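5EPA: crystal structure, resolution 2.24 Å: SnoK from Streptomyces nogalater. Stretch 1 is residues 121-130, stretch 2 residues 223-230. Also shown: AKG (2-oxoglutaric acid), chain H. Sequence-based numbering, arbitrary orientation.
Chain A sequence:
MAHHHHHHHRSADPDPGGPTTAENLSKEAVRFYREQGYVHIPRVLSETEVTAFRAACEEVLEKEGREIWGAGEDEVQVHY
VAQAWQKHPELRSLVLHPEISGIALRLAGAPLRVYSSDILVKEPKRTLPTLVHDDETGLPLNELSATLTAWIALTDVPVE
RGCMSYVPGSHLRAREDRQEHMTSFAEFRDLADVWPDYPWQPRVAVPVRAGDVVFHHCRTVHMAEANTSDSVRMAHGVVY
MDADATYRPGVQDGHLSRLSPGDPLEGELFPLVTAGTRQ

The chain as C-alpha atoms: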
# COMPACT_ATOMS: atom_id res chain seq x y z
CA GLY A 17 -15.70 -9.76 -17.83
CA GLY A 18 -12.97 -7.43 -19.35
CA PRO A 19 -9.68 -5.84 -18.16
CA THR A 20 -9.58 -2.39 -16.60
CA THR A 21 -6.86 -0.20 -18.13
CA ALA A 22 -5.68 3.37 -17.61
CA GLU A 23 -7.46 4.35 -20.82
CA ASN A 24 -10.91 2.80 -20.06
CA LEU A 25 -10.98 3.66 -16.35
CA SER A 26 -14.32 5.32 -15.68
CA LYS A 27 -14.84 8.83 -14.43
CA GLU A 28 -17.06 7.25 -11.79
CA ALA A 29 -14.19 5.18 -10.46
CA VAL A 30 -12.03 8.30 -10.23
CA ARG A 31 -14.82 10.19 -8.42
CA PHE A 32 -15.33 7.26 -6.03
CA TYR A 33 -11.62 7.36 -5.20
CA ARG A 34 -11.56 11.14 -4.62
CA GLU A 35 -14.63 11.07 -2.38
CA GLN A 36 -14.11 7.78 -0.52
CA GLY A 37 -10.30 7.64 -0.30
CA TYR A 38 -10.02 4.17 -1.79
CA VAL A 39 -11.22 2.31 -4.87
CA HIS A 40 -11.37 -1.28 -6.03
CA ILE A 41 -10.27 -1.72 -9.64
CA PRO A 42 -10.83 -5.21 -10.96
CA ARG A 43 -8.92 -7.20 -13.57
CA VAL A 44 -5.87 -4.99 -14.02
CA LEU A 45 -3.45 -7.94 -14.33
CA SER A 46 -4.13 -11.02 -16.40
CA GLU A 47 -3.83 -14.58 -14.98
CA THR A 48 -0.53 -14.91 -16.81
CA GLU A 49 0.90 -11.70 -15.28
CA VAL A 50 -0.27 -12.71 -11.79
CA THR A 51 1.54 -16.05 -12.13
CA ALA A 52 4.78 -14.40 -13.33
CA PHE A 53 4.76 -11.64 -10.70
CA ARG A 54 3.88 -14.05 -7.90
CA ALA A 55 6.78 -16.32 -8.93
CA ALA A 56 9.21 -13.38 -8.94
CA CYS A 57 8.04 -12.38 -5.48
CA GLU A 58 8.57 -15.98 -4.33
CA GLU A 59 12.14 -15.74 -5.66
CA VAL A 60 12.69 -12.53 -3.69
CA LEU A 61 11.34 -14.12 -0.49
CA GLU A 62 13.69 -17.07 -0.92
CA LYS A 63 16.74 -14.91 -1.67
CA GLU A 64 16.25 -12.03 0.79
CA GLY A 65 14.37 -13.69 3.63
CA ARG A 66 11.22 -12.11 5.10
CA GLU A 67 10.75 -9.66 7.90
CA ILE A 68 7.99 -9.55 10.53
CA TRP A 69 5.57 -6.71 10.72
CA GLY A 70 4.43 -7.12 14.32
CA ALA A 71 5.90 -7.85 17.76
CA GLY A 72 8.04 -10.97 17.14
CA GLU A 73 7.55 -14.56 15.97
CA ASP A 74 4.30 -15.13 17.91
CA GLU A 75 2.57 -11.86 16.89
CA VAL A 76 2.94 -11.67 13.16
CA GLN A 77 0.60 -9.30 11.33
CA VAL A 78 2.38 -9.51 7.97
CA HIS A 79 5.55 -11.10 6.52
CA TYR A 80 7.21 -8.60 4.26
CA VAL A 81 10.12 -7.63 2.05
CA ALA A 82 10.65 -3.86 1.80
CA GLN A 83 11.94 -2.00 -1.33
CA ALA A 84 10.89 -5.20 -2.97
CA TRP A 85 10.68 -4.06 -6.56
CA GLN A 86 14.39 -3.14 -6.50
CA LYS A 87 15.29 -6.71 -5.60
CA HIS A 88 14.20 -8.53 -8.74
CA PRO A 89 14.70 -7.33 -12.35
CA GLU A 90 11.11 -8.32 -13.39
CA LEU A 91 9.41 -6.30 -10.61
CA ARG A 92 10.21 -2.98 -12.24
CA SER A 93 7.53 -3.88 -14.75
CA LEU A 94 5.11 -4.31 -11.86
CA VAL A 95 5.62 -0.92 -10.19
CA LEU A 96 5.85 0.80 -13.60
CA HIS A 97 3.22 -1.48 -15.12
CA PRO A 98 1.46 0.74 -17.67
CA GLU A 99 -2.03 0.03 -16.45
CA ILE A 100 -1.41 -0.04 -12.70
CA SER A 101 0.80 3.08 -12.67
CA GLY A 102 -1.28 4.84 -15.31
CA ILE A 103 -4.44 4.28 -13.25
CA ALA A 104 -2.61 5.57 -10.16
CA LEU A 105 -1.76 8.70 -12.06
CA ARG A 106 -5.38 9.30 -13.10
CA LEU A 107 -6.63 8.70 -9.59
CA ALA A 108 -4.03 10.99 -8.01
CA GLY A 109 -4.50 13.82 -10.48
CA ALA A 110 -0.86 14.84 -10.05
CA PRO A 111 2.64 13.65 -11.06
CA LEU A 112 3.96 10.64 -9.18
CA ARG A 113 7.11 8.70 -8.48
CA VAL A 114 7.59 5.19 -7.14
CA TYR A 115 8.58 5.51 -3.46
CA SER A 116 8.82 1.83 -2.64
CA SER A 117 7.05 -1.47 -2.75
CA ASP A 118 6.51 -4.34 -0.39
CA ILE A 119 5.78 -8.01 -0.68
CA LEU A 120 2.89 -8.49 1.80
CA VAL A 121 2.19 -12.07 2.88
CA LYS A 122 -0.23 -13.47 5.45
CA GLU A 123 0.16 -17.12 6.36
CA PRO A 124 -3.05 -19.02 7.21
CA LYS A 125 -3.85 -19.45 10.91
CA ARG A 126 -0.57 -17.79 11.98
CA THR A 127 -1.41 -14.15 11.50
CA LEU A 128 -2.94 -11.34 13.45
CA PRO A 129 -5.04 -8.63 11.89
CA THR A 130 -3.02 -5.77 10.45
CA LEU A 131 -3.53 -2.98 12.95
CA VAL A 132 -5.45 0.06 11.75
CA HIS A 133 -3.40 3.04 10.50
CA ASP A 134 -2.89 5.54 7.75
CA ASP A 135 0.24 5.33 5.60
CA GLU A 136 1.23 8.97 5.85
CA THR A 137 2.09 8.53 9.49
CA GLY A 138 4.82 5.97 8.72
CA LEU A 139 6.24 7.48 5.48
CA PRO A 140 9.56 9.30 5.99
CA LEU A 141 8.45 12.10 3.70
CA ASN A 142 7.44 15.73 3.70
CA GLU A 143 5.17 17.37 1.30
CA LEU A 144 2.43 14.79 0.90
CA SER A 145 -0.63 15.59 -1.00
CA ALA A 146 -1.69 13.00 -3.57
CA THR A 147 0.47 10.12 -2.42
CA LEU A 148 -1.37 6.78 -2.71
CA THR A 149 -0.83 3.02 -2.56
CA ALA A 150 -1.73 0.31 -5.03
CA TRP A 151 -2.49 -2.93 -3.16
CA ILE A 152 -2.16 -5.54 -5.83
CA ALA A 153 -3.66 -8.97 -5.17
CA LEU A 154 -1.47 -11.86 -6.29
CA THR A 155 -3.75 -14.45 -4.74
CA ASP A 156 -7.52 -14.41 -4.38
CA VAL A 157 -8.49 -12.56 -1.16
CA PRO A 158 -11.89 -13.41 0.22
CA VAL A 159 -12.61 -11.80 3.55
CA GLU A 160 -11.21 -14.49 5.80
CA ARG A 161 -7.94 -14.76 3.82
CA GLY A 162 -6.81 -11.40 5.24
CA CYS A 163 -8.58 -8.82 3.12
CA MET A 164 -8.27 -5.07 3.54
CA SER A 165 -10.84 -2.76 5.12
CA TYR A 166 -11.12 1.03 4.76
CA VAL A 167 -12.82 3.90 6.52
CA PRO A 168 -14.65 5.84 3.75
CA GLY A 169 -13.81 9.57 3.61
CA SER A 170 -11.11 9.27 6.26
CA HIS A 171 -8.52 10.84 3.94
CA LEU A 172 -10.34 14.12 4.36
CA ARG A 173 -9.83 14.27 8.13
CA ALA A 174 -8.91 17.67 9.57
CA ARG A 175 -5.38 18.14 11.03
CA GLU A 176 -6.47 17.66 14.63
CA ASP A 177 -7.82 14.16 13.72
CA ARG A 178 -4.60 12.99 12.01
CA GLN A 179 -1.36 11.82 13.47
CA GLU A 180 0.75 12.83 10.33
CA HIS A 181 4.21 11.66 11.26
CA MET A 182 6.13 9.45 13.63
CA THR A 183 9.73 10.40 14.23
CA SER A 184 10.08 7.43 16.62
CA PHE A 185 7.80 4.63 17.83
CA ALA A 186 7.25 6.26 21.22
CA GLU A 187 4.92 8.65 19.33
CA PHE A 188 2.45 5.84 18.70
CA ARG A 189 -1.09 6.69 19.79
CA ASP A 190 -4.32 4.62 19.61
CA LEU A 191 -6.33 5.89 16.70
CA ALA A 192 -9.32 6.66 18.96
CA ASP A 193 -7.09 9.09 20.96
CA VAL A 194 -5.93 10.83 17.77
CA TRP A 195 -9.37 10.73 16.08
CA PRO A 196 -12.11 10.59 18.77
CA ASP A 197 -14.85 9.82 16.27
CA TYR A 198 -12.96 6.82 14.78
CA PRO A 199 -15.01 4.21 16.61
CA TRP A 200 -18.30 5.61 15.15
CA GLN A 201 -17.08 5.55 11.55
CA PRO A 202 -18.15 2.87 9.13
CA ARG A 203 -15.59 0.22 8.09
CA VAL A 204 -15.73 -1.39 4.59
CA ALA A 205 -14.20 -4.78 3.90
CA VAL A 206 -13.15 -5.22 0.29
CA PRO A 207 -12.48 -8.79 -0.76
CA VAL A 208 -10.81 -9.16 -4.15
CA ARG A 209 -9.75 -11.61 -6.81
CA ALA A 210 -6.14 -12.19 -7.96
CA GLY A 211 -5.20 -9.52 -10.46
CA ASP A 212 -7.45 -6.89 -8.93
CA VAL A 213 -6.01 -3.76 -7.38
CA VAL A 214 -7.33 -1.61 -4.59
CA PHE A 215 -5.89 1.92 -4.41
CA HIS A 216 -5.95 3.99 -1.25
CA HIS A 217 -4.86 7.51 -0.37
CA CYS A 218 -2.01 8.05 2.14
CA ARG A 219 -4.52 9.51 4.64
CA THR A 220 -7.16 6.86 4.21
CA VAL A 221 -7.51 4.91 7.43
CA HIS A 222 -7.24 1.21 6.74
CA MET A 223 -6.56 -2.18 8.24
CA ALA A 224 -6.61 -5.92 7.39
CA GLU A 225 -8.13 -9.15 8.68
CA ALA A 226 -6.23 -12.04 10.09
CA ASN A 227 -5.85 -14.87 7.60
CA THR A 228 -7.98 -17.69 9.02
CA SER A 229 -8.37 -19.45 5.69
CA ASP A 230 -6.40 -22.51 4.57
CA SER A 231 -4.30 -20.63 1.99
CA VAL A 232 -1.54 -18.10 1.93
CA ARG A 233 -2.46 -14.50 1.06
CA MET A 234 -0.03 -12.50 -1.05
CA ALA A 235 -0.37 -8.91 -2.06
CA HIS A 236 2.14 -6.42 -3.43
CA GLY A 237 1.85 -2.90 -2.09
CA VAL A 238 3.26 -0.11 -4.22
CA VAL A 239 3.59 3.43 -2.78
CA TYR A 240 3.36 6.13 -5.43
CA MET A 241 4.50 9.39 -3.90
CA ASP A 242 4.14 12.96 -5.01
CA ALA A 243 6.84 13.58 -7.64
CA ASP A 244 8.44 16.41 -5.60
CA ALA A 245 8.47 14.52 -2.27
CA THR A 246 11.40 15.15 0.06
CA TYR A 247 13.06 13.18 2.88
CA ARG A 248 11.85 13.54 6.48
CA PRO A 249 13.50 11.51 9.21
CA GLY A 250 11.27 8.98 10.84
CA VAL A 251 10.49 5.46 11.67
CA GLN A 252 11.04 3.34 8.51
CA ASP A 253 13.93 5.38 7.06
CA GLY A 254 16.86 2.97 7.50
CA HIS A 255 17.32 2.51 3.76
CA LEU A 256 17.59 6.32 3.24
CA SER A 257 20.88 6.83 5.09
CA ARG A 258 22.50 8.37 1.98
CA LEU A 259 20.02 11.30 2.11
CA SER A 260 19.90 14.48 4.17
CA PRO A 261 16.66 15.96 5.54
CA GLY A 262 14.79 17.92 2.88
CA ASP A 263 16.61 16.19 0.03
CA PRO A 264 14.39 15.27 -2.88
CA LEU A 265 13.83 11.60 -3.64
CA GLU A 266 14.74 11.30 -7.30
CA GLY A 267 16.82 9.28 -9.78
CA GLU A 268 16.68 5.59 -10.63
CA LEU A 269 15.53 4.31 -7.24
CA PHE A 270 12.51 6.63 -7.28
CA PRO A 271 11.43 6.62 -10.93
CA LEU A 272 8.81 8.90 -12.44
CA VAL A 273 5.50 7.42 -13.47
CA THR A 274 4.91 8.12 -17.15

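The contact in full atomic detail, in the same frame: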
# COMPACT_ATOMS: atom_id res chain seq x y z
N VAL A 121 2.66 -10.67 2.79
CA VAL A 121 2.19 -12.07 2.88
C VAL A 121 1.52 -12.30 4.22
O VAL A 121 2.04 -11.86 5.25
CB VAL A 121 3.36 -13.06 2.73
CG1 VAL A 121 2.98 -14.45 3.19
CG2 VAL A 121 3.80 -13.15 1.28
N LYS A 122 0.39 -12.98 4.20
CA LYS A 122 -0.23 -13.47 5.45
C LYS A 122 -0.39 -14.99 5.40
O LYS A 122 -1.13 -15.48 4.58
CB LYS A 122 -1.60 -12.82 5.74
CG LYS A 122 -1.56 -11.40 6.30
CD LYS A 122 -2.96 -10.94 6.70
CE LYS A 122 -3.03 -9.47 7.16
NZ LYS A 122 -2.72 -9.32 8.60
N GLU A 123 0.28 -15.70 6.30
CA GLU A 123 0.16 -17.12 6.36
C GLU A 123 -1.13 -17.49 7.07
O GLU A 123 -1.55 -16.80 8.00
CB GLU A 123 1.33 -17.73 7.12
CG GLU A 123 2.69 -17.57 6.45
CD GLU A 123 2.91 -18.47 5.21
OE1 GLU A 123 2.22 -19.54 5.08
OE2 GLU A 123 3.80 -18.09 4.36
N PRO A 124 -1.77 -18.59 6.64
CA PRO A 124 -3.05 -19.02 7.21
C PRO A 124 -2.91 -19.51 8.63
O PRO A 124 -1.98 -20.24 8.94
CB PRO A 124 -3.47 -20.17 6.30
CG PRO A 124 -2.19 -20.70 5.69
CD PRO A 124 -1.29 -19.51 5.58
N LYS A 125 -3.79 -19.03 9.50
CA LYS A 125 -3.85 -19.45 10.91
C LYS A 125 -2.64 -19.06 11.77
O LYS A 125 -2.56 -19.45 12.92
CB LYS A 125 -4.07 -20.97 11.01
CG LYS A 125 -5.21 -21.45 10.13
CD LYS A 125 -6.00 -22.59 10.76
CE LYS A 125 -7.41 -22.66 10.19
NZ LYS A 125 -7.38 -22.94 8.72
N ARG A 126 -1.73 -18.26 11.23
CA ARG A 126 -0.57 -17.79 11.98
C ARG A 126 -0.40 -16.28 11.97
O ARG A 126 0.66 -15.77 12.32
CB ARG A 126 0.72 -18.40 11.41
CG ARG A 126 0.95 -19.83 11.82
CD ARG A 126 0.74 -20.73 10.63
NE ARG A 126 1.89 -20.69 9.75
CZ ARG A 126 1.95 -21.33 8.58
NH1 ARG A 126 3.06 -21.23 7.83
NH2 ARG A 126 0.92 -22.08 8.18
N THR A 127 -1.45 -15.58 11.58
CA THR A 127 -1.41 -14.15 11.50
C THR A 127 -2.46 -13.44 12.33
O THR A 127 -3.60 -13.89 12.47
CB THR A 127 -1.59 -13.66 10.05
OG1 THR A 127 -2.65 -14.40 9.44
CG2 THR A 127 -0.29 -13.85 9.28
N LEU A 128 -2.04 -12.31 12.86
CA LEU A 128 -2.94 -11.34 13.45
C LEU A 128 -3.54 -10.43 12.39
O LEU A 128 -3.04 -10.35 11.26
CB LEU A 128 -2.17 -10.49 14.47
CG LEU A 128 -1.67 -11.21 15.73
CD1 LEU A 128 -0.79 -10.26 16.53
CD2 LEU A 128 -2.82 -11.71 16.60
N PRO A 129 -4.61 -9.71 12.76
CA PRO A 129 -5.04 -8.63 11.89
C PRO A 129 -3.93 -7.61 11.74
O PRO A 129 -3.11 -7.45 12.65
CB PRO A 129 -6.22 -7.98 12.68
CG PRO A 129 -6.66 -9.00 13.64
CD PRO A 129 -5.43 -9.79 13.98
N THR A 130 -3.90 -6.91 10.62
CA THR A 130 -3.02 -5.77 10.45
C THR A 130 -3.67 -4.56 11.13
O THR A 130 -4.75 -4.11 10.75
CB THR A 130 -2.78 -5.44 8.98
OG1 THR A 130 -2.28 -6.59 8.30
CG2 THR A 130 -1.77 -4.32 8.87
N MET A 223 -6.98 -1.08 7.41
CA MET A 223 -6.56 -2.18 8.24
C MET A 223 -6.68 -3.48 7.44
O MET A 223 -7.13 -3.45 6.31
CB MET A 223 -7.42 -2.19 9.52
CG MET A 223 -8.85 -2.67 9.29
SD MET A 223 -10.01 -1.93 10.45
CE MET A 223 -10.23 -0.33 9.65
N ALA A 224 -6.33 -4.62 8.02
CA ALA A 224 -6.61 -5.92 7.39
C ALA A 224 -6.97 -7.01 8.37
O ALA A 224 -6.51 -7.01 9.48
CB ALA A 224 -5.43 -6.36 6.54
N GLU A 225 -7.75 -7.97 7.90
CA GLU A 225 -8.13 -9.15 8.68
C GLU A 225 -6.96 -10.05 8.92
O GLU A 225 -6.02 -10.07 8.15
CB GLU A 225 -9.13 -10.03 7.92
CG GLU A 225 -10.41 -9.36 7.51
CD GLU A 225 -11.11 -8.78 8.71
OE1 GLU A 225 -11.53 -9.57 9.57
OE2 GLU A 225 -11.21 -7.53 8.80
N ALA A 226 -7.05 -10.84 9.97
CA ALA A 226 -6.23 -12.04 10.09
C ALA A 226 -6.54 -13.00 8.94
O ALA A 226 -7.65 -13.00 8.39
CB ALA A 226 -6.54 -12.74 11.41
N ASN A 227 -5.58 -13.82 8.57
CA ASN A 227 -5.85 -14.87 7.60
C ASN A 227 -6.18 -16.11 8.37
O ASN A 227 -5.30 -16.71 8.99
CB ASN A 227 -4.64 -15.12 6.68
CG ASN A 227 -4.89 -16.23 5.67
OD1 ASN A 227 -5.95 -16.87 5.65
ND2 ASN A 227 -3.90 -16.45 4.78
N THR A 228 -7.47 -16.47 8.36
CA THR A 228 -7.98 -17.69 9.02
C THR A 228 -8.44 -18.70 8.01
O THR A 228 -8.99 -19.73 8.37
CB THR A 228 -9.18 -17.39 9.95
OG1 THR A 228 -10.18 -16.71 9.18
CG2 THR A 228 -8.75 -16.50 11.09
N SER A 229 -8.12 -18.47 6.74
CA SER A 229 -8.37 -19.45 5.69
C SER A 229 -7.35 -20.61 5.74
O SER A 229 -6.60 -20.76 6.70
CB SER A 229 -8.34 -18.78 4.32
OG SER A 229 -6.98 -18.59 3.87
N ASP A 230 -7.33 -21.41 4.68
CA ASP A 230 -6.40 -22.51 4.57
C ASP A 230 -5.26 -22.20 3.60
O ASP A 230 -4.42 -23.06 3.32
CB ASP A 230 -7.15 -23.77 4.14
CG ASP A 230 -8.00 -24.35 5.28
OD1 ASP A 230 -7.42 -24.72 6.32
OD2 ASP A 230 -9.24 -24.49 5.12
C1 AKG H . -0.89 -0.98 2.95
O1 AKG H . -0.81 -1.44 1.79
O2 AKG H . -0.73 0.22 3.30
C2 AKG H . -1.15 -1.89 4.07
O5 AKG H . -1.21 -1.35 5.16
C3 AKG H . -1.32 -3.37 3.84
C4 AKG H . -1.38 -4.25 5.09
C5 AKG H . -1.63 -5.72 4.70
O3 AKG H . -1.33 -6.17 3.55
O4 AKG H . -2.13 -6.50 5.53
O HOH W 1 -4.47 -16.22 11.45

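This is a largely polar, backbone-centred contact, in which a short antiparallel bridge at one end gives way to a loop-on-loop junction built around Asn227. At the bridge, Thr130 and Ala224 exchange main-chain hydrogen bonds: Thr130 N to Ala224 O is 2.8 Å, and Ala224 N to Thr130 O is 3.2 Å. Their side chains share one face of the sheet, where 2-oxoglutarate lies. Thr130 OG1 donates to AKG O4 at 2.8 Å, while the small methyl of Ala224 fits close by, its CB 3.5 Å from AKG O4. Thr130 OG1 in turn accepts a hydrogen bond from Lys122 NZ at 2.8 Å, so the long lysine chain ties the end of its own strand to the bridge.

Farther along, Asn227 suits its central place because its amide both donates and accepts. Asn227 ND2 donates to Lys122 O at 2.9 Å, whereas Asn227 OD1 accepts from Ser229 OG at 2.7 Å, steadying its own loop. Its backbone is engaged too: Asn227 N donates to Thr127 OG1 (3.1 Å), and that hydroxyl donates to Glu123 O (3.0 Å). Lys125, within a type II turn, gives its N to Asn227 O at 2.8 Å; its flexible side chain then extends to a salt bridge, Lys125 NZ to Asp230 OD1, at 3.0 Å.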